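Local coordinates for protein homoserine O-acetyltransferase (Bacillus anthracis str. 'Ames Ancestor', PDB 3I1I) that probably transfers the acetyl group of acetyl-CoA to the hydroxyl of L-homoserine, an early step of methionine biosynthesis, using an alpha/beta-hydrolase fold, at residues P26-Y31 / H103-G108; T91-N96 / L130-M135; E10-K15 / C137-D142. One frame throughout, in Å; residues are numbered along the deposited sequence.

Contact 1: P26-Y31 / H103-G108; sequences PVQMGY and HVITTG. With ACT (acetate ion), chain D.
Strand 24-34 of the alpha/beta-hydrolase sheet is met here by the extended loop that follows strand 87-91. The touching parts of the two segments run roughly antiparallel, 151° apart. The loop takes two backbone N-H groups of the strand. G30 N donates to I105 O at 2.8 Å, from above the carbonyl plane. Q28 N gives a nearly straight bond of 2.8 Å to T107 OG1. T107 OG1 stands beside the backbone N and CG2 anti to that N (chi1 -53°), which turns OG1 to the strand. The Q28 side chain starts in the crowded position between N and the carbonyl carbon (chi1 52°), then extends over the loop. Its NE2 reaches T106 O at 2.9 Å, with the oxygen in the amide plane, which helps fix the amide rotation; OE1 takes a weak hydrogen bond from K11 NZ. I105 CG2 packs on one face of the amide, 3.5 Å from Q28 CD. I105 CB lies only 3.7 Å from G30 CA, leaving little room there. An acetate ion, probably from crystallisation, lies beside T107. This is a loop held to a strand of the alpha/beta-hydrolase sheet by one backbone bond and two through side chains.

Contact 2: T91-N96 / L130-M135; sequences TDNLCN and LDVARM
Helix 129-142 of the alpha/beta-hydrolase fold packs here on the loop that leaves strand 87-91. That loop makes a type II beta turn from N93 to N96. No hydrogen bond crosses between the two segments; the contact is made by side chains of the helix on side chains and backbone of the loop, and all the touching residues are buried. D131 comes first on the helix. Its CB is 4.1 Å from L94 CD1. Its carboxylate is used elsewhere: OD1 takes hydrogen bonds from E20 N and Y17 OH. One residue on, V132 puts its two methyls on different parts of the loop. CG1 is anti to the backbone N (chi1 170°) and comes 3.6 Å from N93 OD1, where the two side chains cross at about a right angle. CG2 stands beside the helix backbone N and lies 3.9 Å from the N of L94, the second residue of the turn. M29 of strand 24-34 also packs on V132, so the valine touches both loop and sheet. M135, present as selenomethionine, closes the contact one turn after D131. Its chain runs extended to the selenium and bends at chi3 (56°). The selenium lies against the branched end of L94, 3.7 Å from L94 CG and 3.9 Å from both CD1 and CD2.

Contact 3: E10-K15 / C137-D142; sequences EKFILK and CELIKD
F12 has the largest share of this contact, followed by L139 and E138. The contact joins edge strand 10-18 of the alpha/beta-hydrolase sheet to the last turns of helix 129-142. The axes of 10-14 and 137-142 cross at 107° and come within 9.6 Å. F12 points at the helix with CG anti to the backbone N. Its ring lies over the helix backbone at L139. L139 CB sits above one face, 3.9 Å from the ring centroid and 12° off the normal, which makes a CH-pi contact. The L139 side chain then runs back past the ring in the opposite direction. Its CD1 ends 3.9 Å from F12 CD1. Y31 of the neighbouring strand touches both F12 and L139 and extends the apolar patch.

The far end of the ring meets the D142 carboxylate and the aliphatic CB of E138. D142 OD2 comes in at the edge, in the ring plane, 3.6 Å from F12 CE1. The carboxylate and ring planes are 63° apart. E138 CB approaches the ring obliquely, 3.9 Å from F12 CZ. The E138 chain bends at chi2 and crosses L14 at about a right angle. L14 CD1 then lies 4.1 Å from E138 CG.

A second subunit meets this edge of the fold: K15 NZ bonds to E307 O of the second subunit, and D142 O accepts from Q336 NE2 of the second subunit. No hydrogen bond joins the strand and helix segments themselves. They are held by apolar contact, and the carboxylate at the ring edge faces the weakly positive C-H rim, which probably makes its closeness favourable.

Overall arrangement
The three contacts are neighbours at one edge of the sheet, with centres 9 to 11 Å apart. Contacts 1 and 3 share a pair of adjacent antiparallel strands: M29 N lies 2.8 Å from F12 O, and Y31 O 2.8 Å from E10 N, both probable hydrogen bonds. Contacts 1 and 2 meet through the loop. T106 OG1 is 2.8 Å from N93 O, and I105 N is 2.8 Å from D92 OD2. Contacts 2 and 3 use successive parts of helix 129-142, which packs on this end of the sheet. The side chain of N93 in contact 2 lies near, without touching, a probable nucleophile elbow that includes S155, a likely catalytic serine.

Contact 1: P26-Y31 / H103-G108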
# COMPACT_ATOMS: atom_id res chain seq x y z
N PRO A 26 30.25 15.58 -0.43
CA PRO A 26 29.99 16.66 0.53
C PRO A 26 28.56 16.59 1.10
O PRO A 26 27.60 16.31 0.37
CB PRO A 26 30.16 17.96 -0.31
CG PRO A 26 30.87 17.57 -1.55
CD PRO A 26 30.62 16.10 -1.77
N VAL A 27 28.43 16.92 2.38
CA VAL A 27 27.14 16.94 3.05
C VAL A 27 27.01 18.20 3.92
O VAL A 27 28.01 18.75 4.36
CB VAL A 27 26.97 15.70 3.96
CG1 VAL A 27 27.07 14.38 3.14
CG2 VAL A 27 28.00 15.71 5.01
N GLN A 28 25.78 18.62 4.16
CA GLN A 28 25.46 19.67 5.12
C GLN A 28 24.31 19.17 6.00
O GLN A 28 23.60 18.25 5.63
CB GLN A 28 25.02 20.94 4.42
CG GLN A 28 23.90 20.70 3.41
CD GLN A 28 23.35 21.95 2.74
OE1 GLN A 28 23.97 23.01 2.78
NE2 GLN A 28 22.15 21.83 2.16
N MSE A 29 24.12 19.83 7.13
CA MSE A 29 23.20 19.40 8.13
C MSE A 29 22.75 20.60 8.96
O MSE A 29 23.55 21.23 9.63
CB MSE A 29 23.88 18.38 9.03
CG MSE A 29 22.94 17.66 9.99
SE MSE A 29 23.97 16.50 11.19
CE MSE A 29 23.02 14.89 10.97
N GLY A 30 21.46 20.91 8.94
CA GLY A 30 20.98 21.99 9.77
C GLY A 30 20.93 21.55 11.21
O GLY A 30 20.86 20.38 11.48
N TYR A 31 20.99 22.48 12.15
CA TYR A 31 20.75 22.11 13.54
C TYR A 31 20.33 23.33 14.33
O TYR A 31 20.36 24.45 13.81
CB TYR A 31 21.97 21.47 14.19
CG TYR A 31 23.16 22.39 14.41
CD1 TYR A 31 23.39 22.96 15.64
CD2 TYR A 31 24.08 22.64 13.39
CE1 TYR A 31 24.48 23.80 15.85
CE2 TYR A 31 25.21 23.47 13.61
CZ TYR A 31 25.39 24.04 14.83
OH TYR A 31 26.48 24.87 15.08
N HIS A 103 13.40 26.35 6.32
CA HIS A 103 14.17 26.15 7.53
C HIS A 103 15.00 24.86 7.56
O HIS A 103 15.70 24.63 8.55
CB HIS A 103 13.25 26.08 8.73
CG HIS A 103 12.55 27.36 9.02
ND1 HIS A 103 13.22 28.51 9.38
CD2 HIS A 103 11.24 27.67 8.99
CE1 HIS A 103 12.34 29.47 9.58
NE2 HIS A 103 11.13 28.99 9.36
N VAL A 104 14.90 24.01 6.54
CA VAL A 104 15.52 22.69 6.58
C VAL A 104 16.84 22.71 5.84
O VAL A 104 16.90 23.21 4.73
CB VAL A 104 14.56 21.66 5.96
CG1 VAL A 104 15.26 20.33 5.57
CG2 VAL A 104 13.33 21.47 6.90
N ILE A 105 17.90 22.20 6.42
CA ILE A 105 19.17 22.12 5.70
C ILE A 105 19.66 20.67 5.70
O ILE A 105 19.99 20.11 6.75
CB ILE A 105 20.26 23.06 6.35
CG1 ILE A 105 19.78 24.53 6.32
CG2 ILE A 105 21.62 22.90 5.66
CD1 ILE A 105 20.35 25.42 7.45
N THR A 106 19.69 20.07 4.52
CA THR A 106 19.86 18.62 4.39
C THR A 106 20.69 18.33 3.15
O THR A 106 20.89 19.21 2.32
CB THR A 106 18.50 17.90 4.24
OG1 THR A 106 18.67 16.51 4.54
CG2 THR A 106 17.91 18.04 2.83
N THR A 107 21.18 17.10 3.05
CA THR A 107 21.71 16.58 1.80
C THR A 107 20.93 15.35 1.38
O THR A 107 20.71 14.46 2.18
CB THR A 107 23.21 16.24 1.92
OG1 THR A 107 23.89 17.38 2.44
CG2 THR A 107 23.79 15.86 0.55
N GLY A 108 20.51 15.33 0.12
CA GLY A 108 19.62 14.30 -0.40
C GLY A 108 19.45 14.37 -1.91
O GLY A 108 20.22 15.06 -2.61
C ACT D . 25.44 19.80 -0.50
O ACT D . 25.72 19.28 -1.62
OXT ACT D . 24.24 19.65 -0.13
CH3 ACT D . 26.46 20.54 0.35
O HOH W 1 21.38 16.28 6.32

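Contact 2: T91-N96 / L130-M135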
# COMPACT_ATOMS: atom_id res chain seq x y z
N THR A 91 19.28 18.03 15.18
CA THR A 91 19.81 18.20 13.84
C THR A 91 18.83 17.69 12.77
O THR A 91 18.00 16.84 13.05
CB THR A 91 21.15 17.40 13.69
OG1 THR A 91 20.88 16.00 13.81
CG2 THR A 91 22.18 17.80 14.78
N ASP A 92 18.95 18.19 11.54
CA ASP A 92 18.18 17.66 10.43
C ASP A 92 18.83 16.35 9.90
O ASP A 92 20.01 16.32 9.64
CB ASP A 92 18.15 18.63 9.25
CG ASP A 92 17.45 19.95 9.54
OD1 ASP A 92 16.42 19.98 10.25
OD2 ASP A 92 17.93 20.96 8.98
N ASN A 93 18.03 15.32 9.67
CA ASN A 93 18.50 14.08 9.11
C ASN A 93 18.82 14.20 7.62
O ASN A 93 18.22 15.02 6.90
CB ASN A 93 17.45 13.00 9.32
CG ASN A 93 17.20 12.71 10.76
OD1 ASN A 93 18.02 13.03 11.62
ND2 ASN A 93 16.07 12.07 11.05
N LEU A 94 19.78 13.41 7.15
CA LEU A 94 19.97 13.21 5.69
C LEU A 94 18.63 12.87 4.95
O LEU A 94 17.73 12.23 5.53
CB LEU A 94 20.95 12.04 5.44
CG LEU A 94 22.47 12.19 5.55
CD1 LEU A 94 23.08 10.78 5.50
CD2 LEU A 94 23.00 13.09 4.41
N CYS A 95 18.53 13.29 3.70
CA CYS A 95 17.33 13.11 2.89
C CYS A 95 16.03 13.57 3.59
O CYS A 95 14.97 12.95 3.41
CB CYS A 95 17.18 11.66 2.50
SG CYS A 95 18.60 11.04 1.61
N ASN A 96 16.12 14.66 4.36
CA ASN A 96 14.97 15.16 5.07
C ASN A 96 13.85 15.32 4.05
O ASN A 96 14.09 15.85 2.97
CB ASN A 96 15.26 16.49 5.76
CG ASN A 96 14.14 16.91 6.68
OD1 ASN A 96 13.12 17.42 6.23
ND2 ASN A 96 14.33 16.72 7.99
N LEU A 130 22.84 5.00 11.00
CA LEU A 130 24.21 5.07 11.48
C LEU A 130 24.96 6.22 10.78
O LEU A 130 25.73 6.95 11.43
CB LEU A 130 24.91 3.75 11.34
CG LEU A 130 26.40 3.71 11.71
CD1 LEU A 130 26.67 4.36 13.06
CD2 LEU A 130 26.88 2.22 11.64
N ASP A 131 24.70 6.42 9.48
CA ASP A 131 25.29 7.57 8.77
C ASP A 131 24.92 8.88 9.44
O ASP A 131 25.78 9.74 9.63
CB ASP A 131 24.87 7.62 7.32
CG ASP A 131 25.53 6.53 6.50
OD1 ASP A 131 26.77 6.46 6.56
OD2 ASP A 131 24.83 5.74 5.81
N VAL A 132 23.66 9.00 9.89
CA VAL A 132 23.22 10.20 10.57
C VAL A 132 23.95 10.39 11.93
O VAL A 132 24.39 11.51 12.26
CB VAL A 132 21.68 10.25 10.71
CG1 VAL A 132 21.26 11.40 11.63
CG2 VAL A 132 20.98 10.35 9.29
N ALA A 133 24.11 9.31 12.68
CA ALA A 133 24.83 9.32 13.93
C ALA A 133 26.32 9.72 13.69
O ALA A 133 26.88 10.50 14.46
CB ALA A 133 24.71 7.94 14.61
N ARG A 134 26.94 9.23 12.63
CA ARG A 134 28.34 9.59 12.36
C ARG A 134 28.47 11.09 12.04
O ARG A 134 29.40 11.74 12.51
CB ARG A 134 28.95 8.76 11.24
CG ARG A 134 28.87 7.23 11.48
CD ARG A 134 30.24 6.64 11.42
NE ARG A 134 30.31 5.18 11.51
CZ ARG A 134 30.61 4.48 12.62
NH1 ARG A 134 30.85 5.08 13.80
NH2 ARG A 134 30.67 3.16 12.53
N MSE A 135 27.53 11.64 11.28
CA MSE A 135 27.56 13.05 11.00
C MSE A 135 27.34 13.87 12.26
O MSE A 135 28.11 14.77 12.52
CB MSE A 135 26.55 13.41 9.95
CG MSE A 135 27.00 13.01 8.57
SE MSE A 135 25.52 13.15 7.33
CE MSE A 135 25.07 15.05 7.65

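Contact 3: E10-K15 / C137-D142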
# COMPACT_ATOMS: atom_id res chain seq x y z
N GLU A 10 21.15 26.88 12.68
CA GLU A 10 22.55 26.88 12.30
C GLU A 10 22.78 25.84 11.21
O GLU A 10 21.87 25.06 10.86
CB GLU A 10 23.44 26.50 13.46
CG GLU A 10 23.12 27.17 14.76
CD GLU A 10 23.76 28.52 14.91
OE1 GLU A 10 23.68 29.03 16.06
OE2 GLU A 10 24.32 29.08 13.91
N LYS A 11 24.01 25.81 10.73
CA LYS A 11 24.38 24.96 9.61
C LYS A 11 25.74 24.32 9.88
O LYS A 11 26.67 25.00 10.25
CB LYS A 11 24.41 25.82 8.35
CG LYS A 11 24.94 25.15 7.11
CD LYS A 11 24.72 26.07 5.89
CE LYS A 11 25.38 25.51 4.62
NZ LYS A 11 24.90 26.10 3.34
N PHE A 12 25.85 23.01 9.69
CA PHE A 12 27.11 22.30 9.78
C PHE A 12 27.41 21.66 8.43
O PHE A 12 26.52 21.06 7.81
CB PHE A 12 27.03 21.23 10.85
CG PHE A 12 28.27 20.38 10.98
CD1 PHE A 12 29.47 20.94 11.42
CD2 PHE A 12 28.25 19.02 10.67
CE1 PHE A 12 30.62 20.17 11.54
CE2 PHE A 12 29.38 18.23 10.82
CZ PHE A 12 30.58 18.82 11.26
N ILE A 13 28.65 21.78 7.98
CA ILE A 13 29.10 21.29 6.68
C ILE A 13 30.24 20.32 6.83
O ILE A 13 31.06 20.48 7.72
CB ILE A 13 29.61 22.47 5.83
CG1 ILE A 13 28.46 23.04 5.00
CG2 ILE A 13 30.82 22.09 4.94
CD1 ILE A 13 27.98 24.35 5.52
N LEU A 14 30.27 19.30 5.99
CA LEU A 14 31.46 18.47 5.79
C LEU A 14 31.78 18.49 4.30
O LEU A 14 30.92 18.33 3.45
CB LEU A 14 31.26 17.06 6.29
CG LEU A 14 31.07 16.91 7.81
CD1 LEU A 14 30.44 15.54 8.13
CD2 LEU A 14 32.39 17.07 8.61
N LYS A 15 33.04 18.75 4.01
CA LYS A 15 33.49 18.91 2.65
C LYS A 15 33.46 17.56 1.97
O LYS A 15 33.18 17.47 0.77
CB LYS A 15 34.91 19.49 2.61
CG LYS A 15 34.98 20.98 2.88
CD LYS A 15 36.42 21.43 2.89
CE LYS A 15 36.59 22.94 2.89
NZ LYS A 15 37.95 23.26 3.46
N CYS A 137 27.99 13.13 15.30
CA CYS A 137 29.15 13.01 16.11
C CYS A 137 30.28 13.97 15.68
O CYS A 137 30.97 14.53 16.54
CB CYS A 137 29.65 11.58 16.07
SG CYS A 137 30.94 11.31 17.24
N GLU A 138 30.45 14.17 14.37
CA GLU A 138 31.44 15.13 13.89
C GLU A 138 31.10 16.50 14.38
O GLU A 138 31.99 17.25 14.78
CB GLU A 138 31.48 15.24 12.38
CG GLU A 138 31.75 13.95 11.69
CD GLU A 138 33.20 13.68 11.57
OE1 GLU A 138 33.67 13.71 10.39
OE2 GLU A 138 33.85 13.44 12.63
N LEU A 139 29.81 16.83 14.30
CA LEU A 139 29.36 18.13 14.79
C LEU A 139 29.60 18.26 16.29
O LEU A 139 30.14 19.23 16.74
CB LEU A 139 27.87 18.39 14.46
CG LEU A 139 27.18 19.55 15.21
CD1 LEU A 139 28.02 20.80 15.07
CD2 LEU A 139 25.75 19.80 14.70
N ILE A 140 29.20 17.26 17.07
CA ILE A 140 29.39 17.30 18.53
C ILE A 140 30.89 17.48 18.88
O ILE A 140 31.25 18.34 19.69
CB ILE A 140 28.83 16.00 19.19
CG1 ILE A 140 27.29 15.92 18.99
CG2 ILE A 140 29.15 15.95 20.67
CD1 ILE A 140 26.53 17.04 19.70
N LYS A 141 31.75 16.70 18.23
CA LYS A 141 33.18 16.79 18.48
C LYS A 141 33.70 18.16 18.10
O LYS A 141 34.39 18.81 18.89
CB LYS A 141 33.97 15.67 17.79
CG LYS A 141 33.73 14.27 18.45
CD LYS A 141 34.70 13.12 17.92
CE LYS A 141 34.31 12.52 16.51
NZ LYS A 141 34.80 11.07 16.20
N ASP A 142 33.29 18.65 16.94
CA ASP A 142 33.75 19.93 16.47
C ASP A 142 33.27 21.07 17.33
O ASP A 142 33.89 22.14 17.32
CB ASP A 142 33.35 20.19 15.02
CG ASP A 142 34.17 19.36 14.04
OD1 ASP A 142 35.14 18.70 14.46
OD2 ASP A 142 33.85 19.37 12.85